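Local coordinates for protein organophosphorus hydrolase (Pseudomonas pseudoalcaligenes, PDB 4LE6) that probably hydrolyses organophosphate triesters such as aryl dialkyl phosphates, using a two-zinc centre held in a metallo-beta-lactamase fold, at residues A[268-271]-A[272-275]; A[249-252]-A[253-256]; A[115-118]-A[119-123]; A[94-97]-A[98-101]. All blocks are in the same frame, centred on the assembly; numbering follows the deposited sequence.

Interaction 1. Residues A[268-271]-A[272-275]; sequences DSDQ and ARQS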
loop_
_atom_site.group_PDB
_atom_site.type_symbol
_atom_site.label_atom_id
_atom_site.label_comp_id
_atom_site.label_asym_id
_atom_site.label_seq_id
_atom_site.Cartn_x
_atom_site.Cartn_y
_atom_site.Cartn_z
ATOM N N ASP A 268 5.827 -30.072 -3.951
ATOM C CA ASP A 268 4.949 -30.783 -4.867
ATOM C C ASP A 268 4.106 -29.772 -5.648
ATOM O O ASP A 268 3.093 -29.272 -5.146
ATOM C CB ASP A 268 4.046 -31.722 -4.074
ATOM C CG ASP A 268 3.228 -32.608 -4.958
ATOM O OD1 ASP A 268 2.785 -32.153 -6.049
ATOM O OD2 ASP A 268 3.056 -33.776 -4.568
ATOM N N SER A 269 4.510 -29.482 -6.879
ATOM C CA SER A 269 3.957 -28.329 -7.597
ATOM C C SER A 269 2.500 -28.543 -8.026
ATOM O O SER A 269 1.692 -27.609 -7.966
ATOM C CB SER A 269 4.839 -27.973 -8.798
ATOM O OG SER A 269 4.993 -29.077 -9.664
ATOM N N ASP A 270 2.169 -29.765 -8.448
ATOM C CA ASP A 270 0.784 -30.121 -8.766
ATOM C C ASP A 270 -0.132 -29.911 -7.565
ATOM O O ASP A 270 -1.181 -29.270 -7.656
ATOM C CB ASP A 270 0.690 -31.585 -9.184
ATOM C CG ASP A 270 1.347 -31.856 -10.517
ATOM O OD1 ASP A 270 1.647 -30.883 -11.240
ATOM O OD2 ASP A 270 1.554 -33.045 -10.842
ATOM N N GLN A 271 0.274 -30.465 -6.431
ATOM C CA GLN A 271 -0.498 -30.320 -5.206
ATOM C C GLN A 271 -0.584 -28.848 -4.768
ATOM O O GLN A 271 -1.663 -28.343 -4.411
ATOM C CB GLN A 271 0.126 -31.170 -4.103
ATOM C CG GLN A 271 -0.706 -31.192 -2.847
ATOM C CD GLN A 271 -0.165 -32.136 -1.796
ATOM O OE1 GLN A 271 1.040 -32.189 -1.553
ATOM N NE2 GLN A 271 -1.056 -32.886 -1.160
ATOM N N ALA A 272 0.552 -28.156 -4.777
ATOM C CA ALA A 272 0.561 -26.727 -4.435
ATOM C C ALA A 272 -0.415 -25.970 -5.333
ATOM O O ALA A 272 -1.166 -25.107 -4.877
ATOM C CB ALA A 272 1.958 -26.149 -4.586
ATOM N N ARG A 273 -0.422 -26.318 -6.615
ATOM C CA ARG A 273 -1.335 -25.682 -7.571
ATOM C C ARG A 273 -2.810 -25.988 -7.263
ATOM O O ARG A 273 -3.657 -25.086 -7.292
ATOM C CB ARG A 273 -0.974 -26.110 -9.002
ATOM C CG ARG A 273 -2.077 -25.909 -10.019
ATOM C CD ARG A 273 -1.539 -25.917 -11.443
ATOM N NE ARG A 273 -0.653 -27.035 -11.762
ATOM C CZ ARG A 273 -1.036 -28.303 -11.880
ATOM N NH1 ARG A 273 -2.299 -28.652 -11.677
ATOM N NH2 ARG A 273 -0.141 -29.232 -12.186
ATOM N N GLN A 274 -3.120 -27.256 -6.978
ATOM C CA GLN A 274 -4.480 -27.619 -6.546
ATOM C C GLN A 274 -4.952 -26.844 -5.292
ATOM O O GLN A 274 -6.073 -26.258 -5.241
ATOM C CB GLN A 274 -4.557 -29.124 -6.283
ATOM C CG GLN A 274 -5.969 -29.635 -6.001
ATOM C CD GLN A 274 -6.012 -31.122 -5.625
ATOM O OE1 GLN A 274 -5.020 -31.689 -5.164
ATOM N NE2 GLN A 274 -7.169 -31.750 -5.807
ATOM N N SER A 275 -4.090 -26.809 -4.283
ATOM C CA SER A 275 -4.402 -26.046 -3.071
ATOM C C SER A 275 -4.582 -24.559 -3.382
ATOM O O SER A 275 -5.503 -23.910 -2.875
ATOM C CB SER A 275 -3.292 -26.224 -2.046
ATOM O OG SER A 275 -3.147 -27.595 -1.760
#

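Interaction 2. Residues A[249-252]-A[253-256]; sequences LLNH and AVQF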
loop_
_atom_site.group_PDB
_atom_site.type_symbol
_atom_site.label_atom_id
_atom_site.label_comp_id
_atom_site.label_asym_id
_atom_site.label_seq_id
_atom_site.Cartn_x
_atom_site.Cartn_y
_atom_site.Cartn_z
ATOM N N LEU A 249 0.804 -18.404 -2.822
ATOM C CA LEU A 249 1.447 -17.963 -4.037
ATOM C C LEU A 249 2.571 -17.021 -3.700
ATOM O O LEU A 249 2.632 -16.450 -2.613
ATOM C CB LEU A 249 0.462 -17.356 -5.036
ATOM C CG LEU A 249 -0.341 -16.114 -4.670
ATOM C CD1 LEU A 249 0.404 -14.839 -5.074
ATOM C CD2 LEU A 249 -1.691 -16.188 -5.359
ATOM N N LEU A 250 3.474 -16.925 -4.652
ATOM C CA LEU A 250 4.740 -16.255 -4.486
ATOM C C LEU A 250 4.835 -14.974 -5.306
ATOM O O LEU A 250 5.650 -14.119 -4.997
ATOM C CB LEU A 250 5.836 -17.198 -4.949
ATOM C CG LEU A 250 7.069 -17.245 -4.059
ATOM C CD1 LEU A 250 6.966 -18.417 -3.083
ATOM C CD2 LEU A 250 8.282 -17.346 -4.953
ATOM N N ASN A 251 4.028 -14.857 -6.359
ATOM C CA ASN A 251 4.091 -13.685 -7.238
ATOM C C ASN A 251 2.698 -13.207 -7.609
ATOM O O ASN A 251 1.997 -13.858 -8.388
ATOM C CB ASN A 251 4.890 -14.018 -8.497
ATOM C CG ASN A 251 5.181 -12.790 -9.356
ATOM O OD1 ASN A 251 4.299 -11.971 -9.613
ATOM N ND2 ASN A 251 6.427 -12.659 -9.803
ATOM N N HIS A 252 2.301 -12.072 -7.041
ATOM C CA HIS A 252 0.943 -11.561 -7.182
ATOM C C HIS A 252 0.655 -11.146 -8.630
ATOM O O HIS A 252 -0.501 -11.122 -9.052
ATOM C CB HIS A 252 0.746 -10.350 -6.281
ATOM C CG HIS A 252 1.437 -9.127 -6.790
ATOM N ND1 HIS A 252 2.791 -8.927 -6.636
ATOM C CD2 HIS A 252 0.978 -8.071 -7.499
ATOM C CE1 HIS A 252 3.133 -7.784 -7.205
ATOM N NE2 HIS A 252 2.051 -7.245 -7.738
ATOM N N ALA A 253 1.697 -10.829 -9.390
ATOM C CA ALA A 253 1.500 -10.313 -10.743
ATOM C C ALA A 253 1.239 -11.427 -11.727
ATOM O O ALA A 253 0.777 -11.166 -12.828
ATOM C CB ALA A 253 2.697 -9.497 -11.206
ATOM N N VAL A 254 1.520 -12.666 -11.330
ATOM C CA VAL A 254 1.425 -13.803 -12.248
ATOM C C VAL A 254 0.383 -14.819 -11.804
ATOM O O VAL A 254 -0.401 -15.287 -12.624
ATOM C CB VAL A 254 2.782 -14.524 -12.375
ATOM C CG1 VAL A 254 2.679 -15.779 -13.234
ATOM C CG2 VAL A 254 3.830 -13.596 -12.931
ATOM N N GLN A 255 0.383 -15.163 -10.516
ATOM C CA GLN A 255 -0.316 -16.354 -10.045
ATOM C C GLN A 255 -1.768 -16.124 -9.619
ATOM O O GLN A 255 -2.490 -17.082 -9.371
ATOM C CB GLN A 255 0.464 -17.003 -8.898
ATOM C CG GLN A 255 1.821 -17.577 -9.325
ATOM C CD GLN A 255 2.574 -18.199 -8.164
ATOM O OE1 GLN A 255 3.042 -17.494 -7.277
ATOM N NE2 GLN A 255 2.669 -19.518 -8.149
ATOM N N PHE A 256 -2.194 -14.870 -9.499
ATOM C CA PHE A 256 -3.622 -14.591 -9.418
ATOM C C PHE A 256 -4.207 -14.756 -10.810
ATOM O O PHE A 256 -5.153 -15.533 -11.006
ATOM C CB PHE A 256 -3.884 -13.194 -8.872
ATOM C CG PHE A 256 -3.729 -13.092 -7.373
ATOM C CD1 PHE A 256 -4.740 -13.517 -6.532
ATOM C CD2 PHE A 256 -2.583 -12.553 -6.811
ATOM C CE1 PHE A 256 -4.607 -13.410 -5.143
ATOM C CE2 PHE A 256 -2.445 -12.447 -5.430
ATOM C CZ PHE A 256 -3.455 -12.877 -4.597
#

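Interaction 3. Residues A[115-118]-A[119-123]; sequences LGVV and QTNLK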
loop_
_atom_site.group_PDB
_atom_site.type_symbol
_atom_site.label_atom_id
_atom_site.label_comp_id
_atom_site.label_asym_id
_atom_site.label_seq_id
_atom_site.Cartn_x
_atom_site.Cartn_y
_atom_site.Cartn_z
ATOM N N LEU A 115 16.770 -9.137 4.891
ATOM C CA LEU A 115 15.668 -9.740 5.622
ATOM C C LEU A 115 15.990 -9.726 7.119
ATOM O O LEU A 115 17.054 -9.250 7.508
ATOM C CB LEU A 115 15.465 -11.160 5.132
ATOM C CG LEU A 115 14.751 -11.259 3.790
ATOM C CD1 LEU A 115 14.903 -12.650 3.249
ATOM C CD2 LEU A 115 13.271 -10.903 3.940
ATOM N N GLY A 116 15.073 -10.220 7.945
ATOM C CA GLY A 116 15.296 -10.314 9.388
ATOM C C GLY A 116 14.753 -9.164 10.238
ATOM O O GLY A 116 15.185 -8.979 11.375
ATOM N N VAL A 117 13.784 -8.414 9.710
ATOM C CA VAL A 117 13.316 -7.184 10.359
ATOM C C VAL A 117 11.975 -7.332 11.083
ATOM O O VAL A 117 11.495 -6.382 11.695
ATOM C CB VAL A 117 13.223 -6.012 9.315
ATOM C CG1 VAL A 117 13.223 -4.655 9.999
ATOM C CG2 VAL A 117 14.407 -6.070 8.348
ATOM N N VAL A 118 11.370 -8.516 11.028
ATOM C CA VAL A 118 10.085 -8.726 11.679
ATOM C C VAL A 118 10.101 -8.350 13.162
ATOM O O VAL A 118 9.192 -7.653 13.628
ATOM C CB VAL A 118 9.581 -10.185 11.536
ATOM C CG1 VAL A 118 8.474 -10.491 12.542
ATOM C CG2 VAL A 118 9.079 -10.422 10.131
ATOM N N GLN A 119 11.088 -8.817 13.917
ATOM C CA GLN A 119 11.057 -8.555 15.357
ATOM C C GLN A 119 11.209 -7.039 15.614
ATOM O O GLN A 119 10.541 -6.452 16.497
ATOM C CB GLN A 119 12.131 -9.349 16.103
ATOM C CG GLN A 119 11.896 -9.378 17.621
ATOM C CD GLN A 119 13.001 -10.066 18.394
ATOM O OE1 GLN A 119 13.405 -9.603 19.462
ATOM N NE2 GLN A 119 13.503 -11.168 17.861
ATOM N N THR A 120 12.034 -6.403 14.789
ATOM C CA THR A 120 12.276 -4.958 14.902
ATOM C C THR A 120 10.969 -4.205 14.655
ATOM O O THR A 120 10.578 -3.317 15.427
ATOM C CB THR A 120 13.348 -4.489 13.898
ATOM O OG1 THR A 120 14.590 -5.137 14.203
ATOM C CG2 THR A 120 13.549 -2.949 13.934
ATOM N N ASN A 121 10.259 -4.610 13.608
ATOM C CA ASN A 121 8.970 -4.008 13.323
ATOM C C ASN A 121 7.915 -4.365 14.362
ATOM O O ASN A 121 7.013 -3.574 14.636
ATOM C CB ASN A 121 8.506 -4.370 11.916
ATOM C CG ASN A 121 9.265 -3.591 10.853
ATOM O OD1 ASN A 121 9.490 -2.383 10.999
ATOM N ND2 ASN A 121 9.702 -4.277 9.812
ATOM N N LEU A 122 8.027 -5.550 14.952
ATOM C CA LEU A 122 7.112 -5.931 16.013
ATOM C C LEU A 122 7.273 -4.929 17.151
ATOM O O LEU A 122 6.292 -4.411 17.704
ATOM C CB LEU A 122 7.400 -7.342 16.512
ATOM C CG LEU A 122 6.436 -7.838 17.586
ATOM C CD1 LEU A 122 6.057 -9.308 17.337
ATOM C CD2 LEU A 122 7.037 -7.649 18.984
ATOM N N LYS A 123 8.522 -4.657 17.504
ATOM C CA LYS A 123 8.802 -3.663 18.533
ATOM C C LYS A 123 8.320 -2.271 18.130
ATOM O O LYS A 123 7.716 -1.557 18.944
ATOM C CB LYS A 123 10.289 -3.664 18.866
ATOM C CG LYS A 123 10.708 -4.921 19.627
ATOM C CD LYS A 123 12.218 -5.080 19.707
ATOM C CE LYS A 123 12.589 -6.384 20.404
ATOM N NZ LYS A 123 14.054 -6.623 20.385
HETATM O O HOH W 1 14.510 -7.699 13.560
#

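Interaction 4. Residues A[94-97]-A[98-101]; sequences INTG and DNLV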
loop_
_atom_site.group_PDB
_atom_site.type_symbol
_atom_site.label_atom_id
_atom_site.label_comp_id
_atom_site.label_asym_id
_atom_site.label_seq_id
_atom_site.Cartn_x
_atom_site.Cartn_y
_atom_site.Cartn_z
ATOM N N ILE A 94 -1.537 -11.037 15.509
ATOM C CA ILE A 94 -2.954 -10.820 15.733
ATOM C C ILE A 94 -3.232 -10.863 17.228
ATOM O O ILE A 94 -2.893 -11.831 17.920
ATOM C CB ILE A 94 -3.797 -11.849 14.965
ATOM C CG1 ILE A 94 -3.505 -11.706 13.462
ATOM C CG2 ILE A 94 -5.286 -11.628 15.209
ATOM C CD1 ILE A 94 -4.165 -12.725 12.596
ATOM N N ASN A 95 -3.807 -9.772 17.719
ATOM C CA ASN A 95 -4.206 -9.659 19.119
ATOM C C ASN A 95 -5.705 -9.946 19.154
ATOM O O ASN A 95 -6.512 -9.140 18.667
ATOM C CB ASN A 95 -3.898 -8.243 19.636
ATOM C CG ASN A 95 -4.240 -8.062 21.106
ATOM O OD1 ASN A 95 -5.170 -8.680 21.607
ATOM N ND2 ASN A 95 -3.493 -7.201 21.804
ATOM N N THR A 96 -6.067 -11.119 19.675
ATOM C CA THR A 96 -7.444 -11.580 19.673
ATOM C C THR A 96 -8.153 -11.242 20.983
ATOM O O THR A 96 -9.276 -11.684 21.209
ATOM C CB THR A 96 -7.518 -13.114 19.542
ATOM O OG1 THR A 96 -6.986 -13.728 20.728
ATOM C CG2 THR A 96 -6.745 -13.584 18.355
ATOM N N GLY A 97 -7.492 -10.478 21.847
ATOM C CA GLY A 97 -7.971 -10.299 23.210
ATOM C C GLY A 97 -7.587 -11.471 24.114
ATOM O O GLY A 97 -7.040 -11.272 25.200
ATOM N N ASP A 98 -7.863 -12.695 23.671
ATOM C CA ASP A 98 -7.498 -13.880 24.436
ATOM C C ASP A 98 -6.020 -14.216 24.305
ATOM O O ASP A 98 -5.410 -14.709 25.240
ATOM C CB ASP A 98 -8.315 -15.097 23.987
ATOM C CG ASP A 98 -9.783 -14.963 24.314
ATOM O OD1 ASP A 98 -10.120 -14.968 25.514
ATOM O OD2 ASP A 98 -10.596 -14.844 23.374
ATOM N N ASN A 99 -5.471 -13.994 23.120
ATOM C CA ASN A 99 -4.089 -14.335 22.826
ATOM C C ASN A 99 -3.396 -13.273 21.978
ATOM O O ASN A 99 -4.032 -12.588 21.163
ATOM C CB ASN A 99 -4.026 -15.652 22.055
ATOM C CG ASN A 99 -4.600 -16.817 22.836
ATOM O OD1 ASN A 99 -5.788 -17.138 22.719
ATOM N ND2 ASN A 99 -3.759 -17.459 23.642
ATOM N N LEU A 100 -2.084 -13.163 22.142
ATOM C CA LEU A 100 -1.268 -12.444 21.173
ATOM C C LEU A 100 -0.554 -13.501 20.346
ATOM O O LEU A 100 0.270 -14.263 20.860
ATOM C CB LEU A 100 -0.277 -11.496 21.846
ATOM C CG LEU A 100 0.516 -10.610 20.877
ATOM C CD1 LEU A 100 -0.379 -9.591 20.146
ATOM C CD2 LEU A 100 1.616 -9.896 21.618
ATOM N N VAL A 101 -0.898 -13.554 19.064
ATOM C CA VAL A 101 -0.492 -14.651 18.202
ATOM C C VAL A 101 0.334 -14.139 17.043
ATOM O O VAL A 101 -0.099 -13.260 16.300
ATOM C CB VAL A 101 -1.733 -15.394 17.623
ATOM C CG1 VAL A 101 -1.299 -16.575 16.761
ATOM C CG2 VAL A 101 -2.640 -15.868 18.740
HETATM O O HOH W 2 -7.165 -16.410 20.617
HETATM O O HOH W 3 -10.572 -14.464 20.850
#

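Interaction 1. Residues A[268-271]-A[272-275]
Asp270 OD1 and Arg273 NH2 meet at 2.6 Å, a short salt bridge spanning three residues in the first turn of helix 269-286, and a good example of how a helix N-terminus is secured by both side chains and backbone. The two side chains run side by side in the same direction, with the carboxylate and guanidinium planes turned 54° apart; one oxygen and one nitrogen carry the contact. The arginine chain is bent at chi3 (49°), which folds the guanidinium back over the helix start; Asp270 CA lies over one of its faces, offset toward the rim of the group. Val262 and Glu260 also touch this side chain.

Asp268 supplies the N-cap. Its OD1 accepts from Gln271 N at 3.0 Å, the donor standing well above the carboxylate plane, and its carbonyl O takes Ala272 N at 2.8 Å to begin the helical ladder. Arg273 N, Gln274 N and Ser275 N continue it onto the carbonyls of Ser269, Asp270 and Gln271. Ala272 is buried, its side chain about 5 Å from that of the zinc ligand His226. One turn further along, the hydroxyl of Ser275 is bonded to Pro224 O, tying the helix to the chain just before that histidine, while the backbone bond from Ser275 N to Gln271 O is nearly straight at 2.9 Å.

Interaction 2. Residues A[249-252]-A[253-256]
Gln255, His252 and Leu249 carry most of this contact, in which a side-chain amide closes a loop onto the short helix that follows it. Gln255 OE1 accepts two backbone hydrogens, from Leu250 N at 2.7 Å and from Asn251 N at 3.0 Å; the second donor lies in the carbonyl plane, the first is tilted from it. The glutamine chain, extended beyond CG (chi2 179°), reaches back to these two amides. Its other end, NE2, is bonded to Val261 O, so both ends of the buried amide are engaged and its rotation is fixed.

Leu249, at the start of the loop, crosses Phe256 at about a right angle. Its CD2 sits over the centre of the ring face, a CH-pi contact of 3.8 Å to the centroid, while Leu249 CD1 reaches Phe256 CE2 at 3.7 Å. The rim of that ring faces His252, and His252 O comes within 3.4 Å of Phe256 CD2. The His252 imidazole has Ala253 CB over one face, and Glu316 of the second subunit packs on this histidine.

Asn251 OD1 caps the turn by accepting from Ala253 N at 2.9 Å, and Asn251 O takes both Val254 N and Gln255 N. This is an N-capped, weakly bonded helical turn following strand 240-246 and the zinc-bridging Asp247 in the metallo-beta-lactamase fold.

Interaction 3. Residues A[115-118]-A[119-123]
Val117 lays its CG1 methyl against the amide end of Asn121, 3.5 Å from ND2, and the same methyl lies 3.9 Å from Thr120 CB. The valine thus straddles the two residues that lie one turn further along helix 118-124, crossing each at a slant. Having CG1 anti to the backbone N (chi1 -160°) turns this branch onto them. The asparagine nitrogen makes a van der Waals contact with the methyl; its hydrogen bond goes to Tyr51 O, and OD1 of the same amide accepts from Gly36 N, so both ends of a buried amide are satisfied while its flank packs on hydrocarbon.

The first helical bonds form here. Asn121 N is bound to Val117 O at 2.9 Å, and Leu122 N to Val118 O at 2.7 Å. A water continues the polar edge, donating to Gly116 O at 2.6 Å and hydrogen-bonding Thr120 OG1 at the same length, so that the entering loop is tied to the helix through a solvent molecule. Gly116, with positive phi, makes the bend there. On the surface, Lys123 NZ reaches Gln119 OE1 at 3.2 Å along one turn, while the NE2 of that glutamine is bonded to Asn150 OD1.

Asp52, on strand 45-57, receives Val118 N on OD1 and Gly116 N on OD2, anchoring the helix start to the sheet. Val118 rests on Leu50 and on Ala91 of strand 85-95, and Leu122 on Leu93, so the helix packs against these two adjacent strands.

Interaction 4. Residues A[94-97]-A[98-101]
Thr96 uses its hydroxyl in place of a backbone carbonyl: OG1 accepts Asn99 N at 2.8 Å, bracing the loop of a beta hairpin formed by strands 85-95 and 100-103. With chi1 at 67°, OG1 stands between the backbone N and the carbonyl carbon and is thereby turned across the loop. The loop is closed by Thr96 N, which bonds Asn99 O at 2.9 Å.

Gly97, at the tip, is enclosed by two further bonds. Its N meets Asn95 OD1 at 2.9 Å in an Asx turn, and a weak bond from Asp98 N to Thr96 O, together with the positive phi of Gly97, gives a classic gamma turn. Asn95 ND2 is bonded to Tyr127 OH and to Pro27 O of the second subunit, which also makes backbone bonds to Gly97.

Below the loop the strands pair in antiparallel register. Ile94 and Val101 form a hydrogen-bonded pair, while in the non-hydrogen-bonded pair Asn95 CB meets Leu100 CD1 at 3.8 Å. Asn99 ND2 is held by Asp133 OD1, and Asn99 OD1 accepts at 2.6 Å from a water that also hydrogen-bonds Thr96 OG1.

All four contacts are local, and three of them start helices by different means. Interaction 1 combines an aspartate cap with a salt bridge at a partly exposed end, interaction 2 uses an asparagine cap and a glutamine amide in a buried loop, and interaction 3 borrows its anchoring carboxylate from a neighbouring strand. Interaction 4 instead closes a hairpin, far from the metals and against the second subunit. Interactions 1 and 2 lie in the second half of the chain, their nearest atoms about 7 Å apart; interaction 2 comes closest to a zinc ion, about 5 Å from the Leu250 side chain, and helix 269-286 packs on residues of 249-256. Interactions 3 and 4 share strand 85-95, which supports the helix of one and forms the hairpin of the other.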